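Local coordinates for protein glycosyl hydrolase family 10 (Prevotella bryantii, PDB 4MGQ) that probably degrades xylan as an endo-1,4-beta-xylanase, the part described here being its calcium-binding carbohydrate-binding module, at residues 49-54 against 116-121; 76-81 against 91-96; 19-24 against 104-109; 40-45 against 98-103. One frame throughout, in Å; residues are numbered along the deposited sequence.

Interaction 1: residues 49-54 against 116-121; sequences YTLKLR and DDVQLL. With CA (calcium ion), chain B.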
loop_
_atom_site.group_PDB
_atom_site.type_symbol
_atom_site.label_atom_id
_atom_site.label_comp_id
_atom_site.label_asym_id
_atom_site.label_seq_id
_atom_site.Cartn_x
_atom_site.Cartn_y
_atom_site.Cartn_z
ATOM N N TYR A 49 -1.969 15.121 -0.469
ATOM C CA TYR A 49 -2.500 13.852 0.007
ATOM C C TYR A 49 -1.446 13.167 0.853
ATOM O O TYR A 49 -0.255 13.302 0.592
ATOM C CB TYR A 49 -2.913 12.962 -1.169
ATOM C CG TYR A 49 -4.026 13.581 -1.966
ATOM C CD1 TYR A 49 -3.755 14.514 -2.955
ATOM C CD2 TYR A 49 -5.350 13.257 -1.700
ATOM C CE1 TYR A 49 -4.789 15.109 -3.681
ATOM C CE2 TYR A 49 -6.386 13.835 -2.419
ATOM C CZ TYR A 49 -6.093 14.769 -3.396
ATOM O OH TYR A 49 -7.112 15.359 -4.099
ATOM N N THR A 50 -1.883 12.439 1.869
ATOM C CA THR A 50 -0.943 11.790 2.779
ATOM C C THR A 50 -1.154 10.287 2.771
ATOM O O THR A 50 -2.242 9.796 3.089
ATOM C CB THR A 50 -1.088 12.328 4.219
ATOM O OG1 THR A 50 -0.812 13.733 4.234
ATOM C CG2 THR A 50 -0.124 11.623 5.168
ATOM N N LEU A 51 -0.118 9.553 2.371
ATOM C CA LEU A 51 -0.165 8.097 2.412
ATOM C C LEU A 51 0.286 7.627 3.787
ATOM O O LEU A 51 1.384 7.960 4.217
ATOM C CB LEU A 51 0.739 7.493 1.325
ATOM C CG LEU A 51 0.819 5.964 1.272
ATOM C CD1 LEU A 51 -0.511 5.332 0.868
ATOM C CD2 LEU A 51 1.925 5.511 0.312
ATOM N N LYS A 52 -0.560 6.871 4.483
ATOM C CA LYS A 52 -0.165 6.248 5.744
ATOM C C LYS A 52 -0.257 4.748 5.622
ATOM O O LYS A 52 -1.176 4.234 4.980
ATOM C CB LYS A 52 -1.058 6.707 6.899
ATOM C CG LYS A 52 -0.999 8.175 7.201
ATOM C CD LYS A 52 -1.847 8.454 8.452
ATOM C CE LYS A 52 -1.893 9.920 8.779
ATOM N NZ LYS A 52 -2.772 10.156 9.972
ATOM N N LEU A 53 0.659 4.039 6.274
ATOM C CA LEU A 53 0.583 2.585 6.336
ATOM C C LEU A 53 1.615 2.069 7.325
ATOM O O LEU A 53 2.418 2.849 7.842
ATOM C CB LEU A 53 0.801 1.976 4.942
ATOM C CG LEU A 53 2.177 2.155 4.286
ATOM C CD1 LEU A 53 2.725 0.791 3.866
ATOM C CD2 LEU A 53 2.143 3.115 3.110
ATOM N N ARG A 54 1.576 0.774 7.622
ATOM C CA ARG A 54 2.747 0.145 8.226
ATOM C C ARG A 54 3.293 -0.861 7.228
ATOM O O ARG A 54 2.542 -1.450 6.448
ATOM C CB ARG A 54 2.440 -0.514 9.580
ATOM C CG ARG A 54 1.376 -1.593 9.581
ATOM C CD ARG A 54 1.220 -2.208 10.993
ATOM N NE ARG A 54 0.265 -3.302 10.946
ATOM C CZ ARG A 54 0.475 -4.514 11.449
ATOM N NH1 ARG A 54 1.604 -4.785 12.094
ATOM N NH2 ARG A 54 -0.454 -5.448 11.325
ATOM N N ASP A 116 0.064 -3.033 5.836
ATOM C CA ASP A 116 -1.215 -3.016 6.548
ATOM C C ASP A 116 -1.600 -1.585 6.888
ATOM O O ASP A 116 -0.769 -0.665 6.828
ATOM C CB ASP A 116 -1.131 -3.872 7.827
ATOM C CG ASP A 116 -2.502 -4.286 8.366
ATOM O OD1 ASP A 116 -3.518 -4.189 7.631
ATOM O OD2 ASP A 116 -2.548 -4.743 9.529
ATOM N N ASP A 117 -2.874 -1.401 7.231
ATOM C CA ASP A 117 -3.373 -0.117 7.710
ATOM C C ASP A 117 -3.088 1.005 6.712
ATOM O O ASP A 117 -2.658 2.102 7.070
ATOM C CB ASP A 117 -2.777 0.171 9.078
ATOM C CG ASP A 117 -3.095 -0.930 10.077
ATOM O OD1 ASP A 117 -4.286 -1.287 10.180
ATOM O OD2 ASP A 117 -2.165 -1.459 10.730
ATOM N N VAL A 118 -3.342 0.708 5.442
ATOM C CA VAL A 118 -3.083 1.656 4.369
ATOM C C VAL A 118 -4.211 2.676 4.265
ATOM O O VAL A 118 -5.384 2.310 4.101
ATOM C CB VAL A 118 -2.931 0.943 3.021
ATOM C CG1 VAL A 118 -2.512 1.944 1.936
ATOM C CG2 VAL A 118 -1.926 -0.205 3.133
ATOM N N GLN A 119 -3.844 3.943 4.394
ATOM C CA GLN A 119 -4.777 5.062 4.237
ATOM C C GLN A 119 -4.208 6.058 3.244
ATOM O O GLN A 119 -2.989 6.185 3.110
ATOM C CB GLN A 119 -5.023 5.768 5.572
ATOM C CG GLN A 119 -5.492 4.868 6.686
ATOM C CD GLN A 119 -5.709 5.630 7.985
ATOM O OE1 GLN A 119 -6.647 5.354 8.729
ATOM N NE2 GLN A 119 -4.828 6.564 8.276
ATOM N N LEU A 120 -5.088 6.796 2.579
ATOM C CA LEU A 120 -4.649 7.915 1.758
ATOM C C LEU A 120 -5.591 9.064 2.040
ATOM O O LEU A 120 -6.751 9.025 1.626
ATOM C CB LEU A 120 -4.656 7.570 0.272
ATOM C CG LEU A 120 -4.142 8.676 -0.653
ATOM C CD1 LEU A 120 -2.630 8.925 -0.481
ATOM C CD2 LEU A 120 -4.494 8.381 -2.110
ATOM N N LEU A 121 -5.098 10.053 2.777
ATOM C CA LEU A 121 -5.958 11.124 3.283
ATOM C C LEU A 121 -5.884 12.379 2.436
ATOM O O LEU A 121 -4.801 12.878 2.136
ATOM C CB LEU A 121 -5.585 11.428 4.729
ATOM C CG LEU A 121 -5.452 10.028 5.329
ATOM C CD1 LEU A 121 -4.465 9.941 6.446
ATOM C CD2 LEU A 121 -6.799 9.413 5.675
HETATM CA CA CA B . -4.905 -5.584 9.126
HETATM O O HOH W 1 -2.784 15.378 3.287
HETATM O O HOH W 2 -5.379 8.862 9.613
HETATM O O HOH W 3 -5.861 -3.519 9.942
HETATM O O HOH W 4 -4.505 -5.742 11.527
#

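Interaction 2: residues 76-81 against 91-96; sequences PTPSFK and QAFEAK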
loop_
_atom_site.group_PDB
_atom_site.type_symbol
_atom_site.label_atom_id
_atom_site.label_comp_id
_atom_site.label_asym_id
_atom_site.label_seq_id
_atom_site.Cartn_x
_atom_site.Cartn_y
_atom_site.Cartn_z
ATOM N N PRO A 76 6.521 15.211 -6.830
ATOM C CA PRO A 76 6.749 14.538 -5.551
ATOM C C PRO A 76 5.828 13.336 -5.412
ATOM O O PRO A 76 4.773 13.299 -6.040
ATOM C CB PRO A 76 6.393 15.609 -4.522
ATOM C CG PRO A 76 5.300 16.385 -5.195
ATOM C CD PRO A 76 5.646 16.388 -6.676
ATOM N N THR A 77 6.221 12.373 -4.592
ATOM C CA THR A 77 5.456 11.154 -4.429
ATOM C C THR A 77 5.380 10.767 -2.962
ATOM O O THR A 77 6.118 11.316 -2.141
ATOM C CB THR A 77 6.095 9.986 -5.194
ATOM O OG1 THR A 77 7.348 9.672 -4.583
ATOM C CG2 THR A 77 6.297 10.312 -6.673
ATOM N N PRO A 78 4.500 9.807 -2.628
ATOM C CA PRO A 78 4.506 9.272 -1.267
ATOM C C PRO A 78 5.454 8.083 -1.105
ATOM O O PRO A 78 5.197 7.211 -0.282
ATOM C CB PRO A 78 3.058 8.840 -1.062
ATOM C CG PRO A 78 2.608 8.412 -2.447
ATOM C CD PRO A 78 3.338 9.335 -3.410
ATOM N N SER A 79 6.533 8.053 -1.883
ATOM C CA SER A 79 7.510 6.973 -1.765
ATOM C C SER A 79 8.037 6.931 -0.334
ATOM O O SER A 79 8.139 7.970 0.331
ATOM C CB SER A 79 8.656 7.167 -2.752
ATOM O OG SER A 79 8.186 7.050 -4.081
ATOM N N PHE A 80 8.363 5.738 0.143
ATOM C CA PHE A 80 8.733 5.597 1.544
ATOM C C PHE A 80 9.816 4.550 1.712
ATOM O O PHE A 80 10.344 4.015 0.731
ATOM C CB PHE A 80 7.500 5.244 2.392
ATOM C CG PHE A 80 6.767 4.011 1.934
ATOM C CD1 PHE A 80 5.806 4.085 0.935
ATOM C CD2 PHE A 80 7.023 2.777 2.517
ATOM C CE1 PHE A 80 5.129 2.960 0.515
ATOM C CE2 PHE A 80 6.340 1.637 2.107
ATOM C CZ PHE A 80 5.384 1.735 1.102
ATOM N N LYS A 81 10.156 4.266 2.964
ATOM C CA LYS A 81 11.199 3.293 3.254
ATOM C C LYS A 81 10.657 2.179 4.135
ATOM O O LYS A 81 9.706 2.375 4.891
ATOM C CB LYS A 81 12.397 3.972 3.926
ATOM C CG LYS A 81 13.078 5.027 3.056
ATOM C CD LYS A 81 14.291 5.613 3.751
ATOM C CE LYS A 81 14.985 6.648 2.875
ATOM N NZ LYS A 81 15.791 6.009 1.798
ATOM N N GLN A 91 3.601 9.833 4.461
ATOM C CA GLN A 91 4.260 10.640 3.439
ATOM C C GLN A 91 3.249 11.481 2.679
ATOM O O GLN A 91 2.343 10.947 2.045
ATOM C CB GLN A 91 5.039 9.761 2.450
ATOM C CG GLN A 91 6.236 9.027 3.040
ATOM C CD GLN A 91 7.340 9.967 3.502
ATOM O OE1 GLN A 91 7.476 11.088 3.006
ATOM N NE2 GLN A 91 8.132 9.510 4.467
ATOM N N ALA A 92 3.434 12.794 2.730
ATOM C CA ALA A 92 2.555 13.719 2.030
ATOM C C ALA A 92 3.150 14.104 0.684
ATOM O O ALA A 92 4.372 14.121 0.512
ATOM C CB ALA A 92 2.312 14.954 2.869
ATOM N N PHE A 93 2.281 14.425 -0.264
ATOM C CA PHE A 93 2.718 14.886 -1.581
ATOM C C PHE A 93 1.581 15.672 -2.230
ATOM O O PHE A 93 0.408 15.336 -2.046
ATOM C CB PHE A 93 3.128 13.698 -2.466
ATOM C CG PHE A 93 1.967 12.832 -2.886
ATOM C CD1 PHE A 93 1.417 11.905 -2.003
ATOM C CD2 PHE A 93 1.399 12.976 -4.140
ATOM C CE1 PHE A 93 0.330 11.125 -2.373
ATOM C CE2 PHE A 93 0.317 12.199 -4.511
ATOM C CZ PHE A 93 -0.215 11.270 -3.629
ATOM N N GLU A 94 1.924 16.716 -2.980
ATOM C CA GLU A 94 0.927 17.482 -3.718
ATOM C C GLU A 94 0.707 16.900 -5.108
ATOM O O GLU A 94 1.662 16.698 -5.860
ATOM C CB GLU A 94 1.353 18.947 -3.839
ATOM C CG GLU A 94 0.386 19.793 -4.646
ATOM C CD GLU A 94 0.930 21.180 -4.970
ATOM O OE1 GLU A 94 1.982 21.564 -4.424
ATOM O OE2 GLU A 94 0.306 21.881 -5.787
ATOM N N ALA A 95 -0.544 16.614 -5.442
ATOM C CA ALA A 95 -0.889 16.188 -6.789
ATOM C C ALA A 95 -0.634 17.340 -7.750
ATOM O O ALA A 95 -1.004 18.475 -7.463
ATOM C CB ALA A 95 -2.341 15.745 -6.857
ATOM N N LYS A 96 0.002 17.056 -8.883
ATOM C CA LYS A 96 0.277 18.102 -9.864
ATOM C C LYS A 96 -0.641 17.982 -11.081
ATOM O O LYS A 96 -0.515 18.744 -12.040
ATOM C CB LYS A 96 1.742 18.051 -10.314
ATOM C CG LYS A 96 2.751 18.131 -9.182
ATOM C CD LYS A 96 2.673 19.448 -8.424
ATOM C CE LYS A 96 3.811 19.540 -7.407
ATOM N NZ LYS A 96 3.736 20.761 -6.564
HETATM O O HOH W 5 6.682 13.956 -1.190
#

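Interaction 3: residues 19-24 against 104-109; sequences LYIHMG and FELGTL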
loop_
_atom_site.group_PDB
_atom_site.type_symbol
_atom_site.label_atom_id
_atom_site.label_comp_id
_atom_site.label_asym_id
_atom_site.label_seq_id
_atom_site.Cartn_x
_atom_site.Cartn_y
_atom_site.Cartn_z
ATOM N N LEU A 19 -1.567 -7.432 3.996
ATOM C CA LEU A 19 -1.255 -7.706 2.600
ATOM C C LEU A 19 0.154 -8.299 2.544
ATOM O O LEU A 19 1.071 -7.798 3.195
ATOM C CB LEU A 19 -1.354 -6.429 1.755
ATOM C CG LEU A 19 -1.014 -6.528 0.255
ATOM C CD1 LEU A 19 -1.703 -5.409 -0.501
ATOM C CD2 LEU A 19 0.486 -6.461 -0.018
ATOM N N TYR A 20 0.317 -9.354 1.755
ATOM C CA TYR A 20 1.605 -10.031 1.637
ATOM C C TYR A 20 1.934 -10.330 0.191
ATOM O O TYR A 20 1.133 -10.924 -0.518
ATOM C CB TYR A 20 1.590 -11.327 2.434
ATOM C CG TYR A 20 2.758 -12.245 2.157
ATOM C CD1 TYR A 20 4.056 -11.850 2.447
ATOM C CD2 TYR A 20 2.556 -13.515 1.635
ATOM C CE1 TYR A 20 5.128 -12.691 2.220
ATOM C CE2 TYR A 20 3.634 -14.369 1.392
ATOM C CZ TYR A 20 4.915 -13.942 1.691
ATOM O OH TYR A 20 5.998 -14.763 1.472
ATOM N N ILE A 21 3.124 -9.924 -0.237
ATOM C CA ILE A 21 3.614 -10.302 -1.557
ATOM C C ILE A 21 4.955 -10.996 -1.429
ATOM O O ILE A 21 5.932 -10.392 -0.975
ATOM C CB ILE A 21 3.769 -9.096 -2.485
ATOM C CG1 ILE A 21 2.402 -8.483 -2.787
ATOM C CG2 ILE A 21 4.474 -9.513 -3.786
ATOM C CD1 ILE A 21 2.491 -7.201 -3.568
ATOM N N HIS A 22 5.000 -12.263 -1.817
ATOM C CA HIS A 22 6.287 -12.905 -2.011
ATOM C C HIS A 22 6.818 -12.455 -3.363
ATOM O O HIS A 22 6.299 -12.846 -4.406
ATOM C CB HIS A 22 6.208 -14.421 -1.959
ATOM C CG HIS A 22 7.529 -15.070 -2.226
ATOM N ND1 HIS A 22 8.629 -14.852 -1.428
ATOM C CD2 HIS A 22 7.948 -15.868 -3.236
ATOM C CE1 HIS A 22 9.661 -15.523 -1.910
ATOM N NE2 HIS A 22 9.274 -16.147 -3.007
ATOM N N MET A 23 7.842 -11.615 -3.341
ATOM C CA MET A 23 8.357 -11.046 -4.578
ATOM C C MET A 23 9.324 -11.993 -5.286
ATOM O O MET A 23 9.316 -12.098 -6.511
ATOM C CB MET A 23 9.035 -9.708 -4.290
ATOM C CG MET A 23 8.048 -8.647 -3.804
ATOM S SD MET A 23 8.774 -7.048 -3.440
ATOM C CE MET A 23 9.767 -7.445 -2.000
ATOM N N GLY A 24 10.158 -12.677 -4.512
ATOM C CA GLY A 24 11.196 -13.513 -5.101
ATOM C C GLY A 24 12.418 -12.680 -5.465
ATOM O O GLY A 24 12.657 -11.643 -4.869
ATOM N N PHE A 104 2.751 1.017 -7.027
ATOM C CA PHE A 104 3.864 0.582 -6.187
ATOM C C PHE A 104 4.875 -0.128 -7.085
ATOM O O PHE A 104 4.581 -1.175 -7.658
ATOM C CB PHE A 104 3.389 -0.343 -5.050
ATOM C CG PHE A 104 2.599 0.358 -3.969
ATOM C CD1 PHE A 104 1.322 0.851 -4.222
ATOM C CD2 PHE A 104 3.119 0.488 -2.683
ATOM C CE1 PHE A 104 0.585 1.486 -3.222
ATOM C CE2 PHE A 104 2.380 1.113 -1.663
ATOM C CZ PHE A 104 1.116 1.616 -1.935
ATOM N N GLU A 105 6.061 0.455 -7.213
ATOM C CA GLU A 105 7.105 -0.082 -8.088
ATOM C C GLU A 105 8.002 -1.027 -7.313
ATOM O O GLU A 105 8.863 -0.584 -6.549
ATOM C CB GLU A 105 7.919 1.058 -8.681
ATOM C CG GLU A 105 7.071 2.050 -9.456
ATOM C CD GLU A 105 6.396 1.397 -10.639
ATOM O OE1 GLU A 105 7.115 0.826 -11.492
ATOM O OE2 GLU A 105 5.149 1.423 -10.712
ATOM N N LEU A 106 7.797 -2.326 -7.496
ATOM C CA LEU A 106 8.470 -3.321 -6.679
ATOM C C LEU A 106 9.538 -4.090 -7.447
ATOM O O LEU A 106 10.105 -5.039 -6.917
ATOM C CB LEU A 106 7.459 -4.318 -6.113
ATOM C CG LEU A 106 6.249 -3.756 -5.358
ATOM C CD1 LEU A 106 5.316 -4.887 -4.942
ATOM C CD2 LEU A 106 6.698 -2.968 -4.146
ATOM N N GLY A 107 9.802 -3.686 -8.684
ATOM C CA GLY A 107 10.595 -4.505 -9.582
ATOM C C GLY A 107 12.024 -4.768 -9.156
ATOM O O GLY A 107 12.545 -5.859 -9.393
ATOM N N THR A 108 12.670 -3.777 -8.551
ATOM C CA THR A 108 14.070 -3.939 -8.164
ATOM C C THR A 108 14.219 -4.580 -6.775
ATOM O O THR A 108 15.340 -4.828 -6.317
ATOM C CB THR A 108 14.816 -2.588 -8.195
ATOM O OG1 THR A 108 14.311 -1.729 -7.170
ATOM C CG2 THR A 108 14.648 -1.906 -9.556
ATOM N N LEU A 109 13.096 -4.855 -6.109
ATOM C CA LEU A 109 13.139 -5.444 -4.774
ATOM C C LEU A 109 13.251 -6.961 -4.837
ATOM O O LEU A 109 12.881 -7.580 -5.830
ATOM C CB LEU A 109 11.891 -5.056 -3.971
ATOM C CG LEU A 109 11.572 -3.562 -3.932
ATOM C CD1 LEU A 109 10.324 -3.350 -3.062
ATOM C CD2 LEU A 109 12.752 -2.732 -3.420
#

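Interaction 4: residues 40-45 against 98-103; sequences TTELQS and ALKQLR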
loop_
_atom_site.group_PDB
_atom_site.type_symbol
_atom_site.label_atom_id
_atom_site.label_comp_id
_atom_site.label_asym_id
_atom_site.label_seq_id
_atom_site.Cartn_x
_atom_site.Cartn_y
_atom_site.Cartn_z
ATOM N N THR A 40 -10.453 6.122 -3.993
ATOM C CA THR A 40 -11.897 6.071 -4.263
ATOM C C THR A 40 -12.453 7.396 -4.795
ATOM O O THR A 40 -13.564 7.436 -5.331
ATOM C CB THR A 40 -12.666 5.651 -3.000
ATOM O OG1 THR A 40 -12.307 6.506 -1.911
ATOM C CG2 THR A 40 -12.328 4.214 -2.639
ATOM N N THR A 41 -11.690 8.470 -4.619
ATOM C CA THR A 41 -11.903 9.740 -5.301
ATOM C C THR A 41 -10.616 10.091 -6.033
ATOM O O THR A 41 -9.539 9.960 -5.468
ATOM C CB THR A 41 -12.274 10.866 -4.321
ATOM O OG1 THR A 41 -13.538 10.570 -3.725
ATOM C CG2 THR A 41 -12.359 12.219 -5.032
ATOM N N GLU A 42 -10.727 10.514 -7.289
ATOM C CA GLU A 42 -9.565 10.944 -8.061
ATOM C C GLU A 42 -8.810 12.072 -7.355
ATOM O O GLU A 42 -9.423 12.988 -6.803
ATOM C CB GLU A 42 -10.012 11.386 -9.455
ATOM C CG GLU A 42 -8.903 11.870 -10.356
ATOM C CD GLU A 42 -9.410 12.116 -11.766
ATOM O OE1 GLU A 42 -10.028 13.178 -11.994
ATOM O OE2 GLU A 42 -9.209 11.235 -12.627
ATOM N N LEU A 43 -7.479 11.996 -7.341
ATOM C CA LEU A 43 -6.686 13.047 -6.715
ATOM C C LEU A 43 -6.738 14.313 -7.571
ATOM O O LEU A 43 -6.729 14.239 -8.802
ATOM C CB LEU A 43 -5.238 12.592 -6.510
ATOM C CG LEU A 43 -5.061 11.193 -5.910
ATOM C CD1 LEU A 43 -3.600 10.945 -5.548
ATOM C CD2 LEU A 43 -5.965 10.966 -4.689
ATOM N N GLN A 44 -6.826 15.465 -6.907
ATOM C CA GLN A 44 -6.987 16.746 -7.587
ATOM C C GLN A 44 -5.718 17.579 -7.575
ATOM O O GLN A 44 -5.046 17.712 -6.549
ATOM C CB GLN A 44 -8.121 17.551 -6.943
ATOM C CG GLN A 44 -9.443 16.808 -6.893
ATOM C CD GLN A 44 -10.462 17.516 -6.018
ATOM O OE1 GLN A 44 -10.954 16.956 -5.032
ATOM N NE2 GLN A 44 -10.781 18.759 -6.372
ATOM N N SER A 45 -5.411 18.164 -8.729
ATOM C CA SER A 45 -4.247 19.014 -8.865
ATOM C C SER A 45 -4.255 20.134 -7.823
ATOM O O SER A 45 -5.280 20.794 -7.603
ATOM C CB SER A 45 -4.183 19.591 -10.283
ATOM O OG SER A 45 -2.981 20.310 -10.472
ATOM N N ALA A 98 -4.602 15.529 -12.317
ATOM C CA ALA A 98 -5.608 14.571 -11.871
ATOM C C ALA A 98 -5.019 13.164 -11.895
ATOM O O ALA A 98 -4.597 12.685 -12.945
ATOM C CB ALA A 98 -6.848 14.646 -12.747
ATOM N N LEU A 99 -4.995 12.503 -10.742
ATOM C CA LEU A 99 -4.367 11.188 -10.619
ATOM C C LEU A 99 -5.376 10.164 -10.123
ATOM O O LEU A 99 -6.109 10.435 -9.166
ATOM C CB LEU A 99 -3.170 11.264 -9.663
ATOM C CG LEU A 99 -2.127 12.333 -10.000
ATOM C CD1 LEU A 99 -1.357 12.746 -8.759
ATOM C CD2 LEU A 99 -1.181 11.818 -11.085
ATOM N N LYS A 100 -5.429 8.999 -10.758
ATOM C CA LYS A 100 -6.454 8.022 -10.410
ATOM C C LYS A 100 -5.910 6.708 -9.846
ATOM O O LYS A 100 -6.685 5.869 -9.390
ATOM C CB LYS A 100 -7.326 7.726 -11.629
ATOM C CG LYS A 100 -6.641 6.913 -12.685
ATOM C CD LYS A 100 -7.626 6.432 -13.757
ATOM C CE LYS A 100 -8.346 7.601 -14.413
ATOM N NZ LYS A 100 -7.400 8.614 -14.984
ATOM N N GLN A 101 -4.587 6.530 -9.864
ATOM C CA GLN A 101 -3.982 5.264 -9.457
ATOM C C GLN A 101 -2.668 5.486 -8.700
ATOM O O GLN A 101 -1.934 6.422 -9.003
ATOM C CB GLN A 101 -3.742 4.381 -10.686
ATOM C CG GLN A 101 -3.176 3.005 -10.376
ATOM C CD GLN A 101 -2.985 2.148 -11.619
ATOM O OE1 GLN A 101 -2.215 2.491 -12.508
ATOM N NE2 GLN A 101 -3.704 1.040 -11.685
ATOM N N LEU A 102 -2.395 4.644 -7.702
ATOM C CA LEU A 102 -1.068 4.591 -7.082
ATOM C C LEU A 102 -0.346 3.359 -7.591
ATOM O O LEU A 102 -0.835 2.242 -7.428
ATOM C CB LEU A 102 -1.152 4.532 -5.549
ATOM C CG LEU A 102 -1.803 5.721 -4.853
ATOM C CD1 LEU A 102 -1.699 5.538 -3.332
ATOM C CD2 LEU A 102 -1.168 7.013 -5.284
ATOM N N ARG A 103 0.823 3.563 -8.189
ATOM C CA ARG A 103 1.653 2.452 -8.662
ATOM C C ARG A 103 2.783 2.176 -7.684
ATOM O O ARG A 103 3.666 3.012 -7.533
ATOM C CB ARG A 103 2.248 2.768 -10.043
ATOM C CG ARG A 103 1.188 3.020 -11.136
ATOM C CD ARG A 103 1.797 3.576 -12.427
ATOM N NE ARG A 103 2.891 2.729 -12.908
ATOM C CZ ARG A 103 3.817 3.147 -13.770
ATOM N NH1 ARG A 103 3.780 4.392 -14.240
ATOM N NH2 ARG A 103 4.791 2.332 -14.140
HETATM O O HOH W 6 -6.548 10.647 -13.730
#

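Interaction 1: residues 49-54 against 116-121
Arg54 lies side by side with Asp116, its NH2 donating to Asp116 OD2 at 2.8 Å. The carboxylate oxygen sits close to the guanidinium plane and offers its anti lone pair, while Asp116 OD1 and OD2 each reach the calcium ion at 2.5 Å. Arg54 NE makes a salt bridge to Asp117 OD2 (3.1 Å) with a weak hydrogen bond, and Asp117 OD1 receives a bond from a calcium-bound water. The arginine thus spans a first-shell and a second-shell carboxylate, probably offsetting negative charge beside the metal. His17, Thr133 and Glu135 complete the protein ligands, and Trp86 makes a cation-pi contact with Arg54.

Farther along, Thr50 with Leu121 and Lys52 with Gln119 form antiparallel hydrogen-bonded pairs. Between Lys52 and Arg54 the register slips by one: Leu53 stands opposite both Asp117, at left-handed backbone angles, and Val118, and Leu53 CA points its hydrogen at Asp117 O (3.4 Å). Lys52 crosses Leu121 at about a right angle, CE tight on CD1 (3.5 Å). On the other face Leu51 CD1 meets Val118 CG1 at 4.1 Å, and Leu120 CD1 lies 4.1 Å from Leu51 CB. This is a bulged antiparallel strand pair of a beta-sandwich carbohydrate-binding module, ending at its calcium site.

Interaction 2: residues 76-81 against 91-96
Pro78 lays its ring over one face of Phe93, joining edge strands of the two sheets of the beta-sandwich: 80-82, which the chain of 76-81 enters, and 87-94. The contact is CH-pi. Pro78 CD stands 3.7 Å from the Phe93 ring centroid, 18° off the normal and displaced toward the rim, while Pro78 CG approaches Phe93 CE1 at 3.5 Å. The two side chains meet obliquely.

Several other contacts are of side chains on backbone. Phe93 CB rests against Thr77 C. Gln91 CG, anti to the carbonyl carbon (chi1 -66°), lies 3.5 Å from Ser79 O. Pro76, preceded by a cis peptide bond, puts CG 3.7 Å from Glu94 O.

Polar links are indirect, for no hydrogen bond crosses between the segments. A water lies 2.9 Å from both Thr77 O and Ala92 O. Near Pro76 and Lys96, Gln73 joins the two segments: its NE2 donates to Pro76 O and Glu94 O, and its OE1 accepts from Lys96 N. Within 76-81, the hydroxyls of Thr77 and Ser79 are hydrogen-bonded, and Ser79 OG also bonds to Val65 N.

One charged pair borders the apolar contact. Lys96 NZ forms a salt bridge to Glu94 OE1 at 2.9 Å, its hydrogen bond weak, and the same lysine crosses Pro76 at about a right angle, CE against CD at 3.7 Å.

Interaction 3: residues 19-24 against 104-109
A type I beta turn from Leu106 to Leu109, following strand 99-105, packs its two leucines against Ile21 and Met23 of strand 17-24. The turn follows a strand of the sheet facing that of 17-24, and the contact is made by apolar side chains, with no hydrogen bond across it. Met23 carries most of it. Its chain runs straight to the sulfur, SD lying anti to CA (chi2 180°), and then bends at chi3 (-68°), which places CE beside the turn. Met23 SD touches Leu109 CB at 3.7 Å and Leu106 CB at 4.0 Å, so one sulfur meets both leucines. Met23 CE adds a contact of 3.8 Å to Leu109 CB, and the two side chains meet at an oblique angle. Two residues back along the strand, Ile21 CD1 reaches Leu106 CD1 at 3.9 Å, methyl to methyl.

The turn is closed by Leu109 N donating to Leu106 O at 3.1 Å. Both carbonyls at its ends, Leu106 O and Leu109 O, also accept from Arg33 NH1, so one guanidinium nitrogen ties the turn's two ends together. On the strand side, Met23 and Gly24 both face Gly111 in a classic beta bulge; at Gly24 a side chain would run into the preceding carbonyl oxygen. Ile113 and Leu35 extend the apolar cluster from either sheet. The arrangement is part of the apolar packing between the sheets of a beta-sandwich.

Interaction 4: residues 40-45 against 98-103
Leu43 and Leu99 exchange two backbone hydrogen bonds: Leu43 N to Leu99 O at 2.8 Å, the donor in the carbonyl plane, and Leu99 N to Leu43 O at 3.1 Å, the donor tilted 32° from it. Leu43 O also receives a CA-H...O contact from Ala98 CA at 3.3 Å. The two side chains meet at their bases, CB to CB at 4.0 Å.

Beside them Glu42 reaches over the same strand. Its CG, anti to the backbone N (chi1 179°), rests 3.4 Å from Leu99 O, and its OE1 lies 3.6 Å from Ala98 CB. Lys100 bends at chi3 and chi4, and its NZ makes a long salt bridge of 4.0 Å to Glu42 OE2; a water donates to Glu42 OE2 and to Ala98 O.

The whole is a single antiparallel bridge by which the loop between strands 34-37 and 48-57 pairs with the start of strand 99-105 in the beta-sandwich. Beyond it, Tyr49 OH hydrogen-bonds to Gln44 N, the next residue of the loop. Leu99 packs on Pro67 and Gln73, while Lys100 and Gln101 both face Gln68 in a classic beta bulge.

Interactions 1 and 2 share a sheet: strand 48-57 bonds strand 87-94 through Leu51 N to Gln91 O (2.8 Å) and Tyr49 N to Phe93 O (2.9 Å), and Leu51 CB packs on Pro78 CB at 3.6 Å. Interaction 4 meets both through Leu43, whose CD2 lies 3.9 Å from Leu120 CD2 of interaction 1 and whose CD1 lies 3.9 Å from Phe93 CZ of interaction 2. Interactions 3 and 4 use strand 99-105 about 22 Å apart between centres; Phe104 CE2 touches Phe80 CE1 of interaction 2 at 4.0 Å. The calcium belongs to interaction 1, whereas interactions 3 and 4 lie away from it.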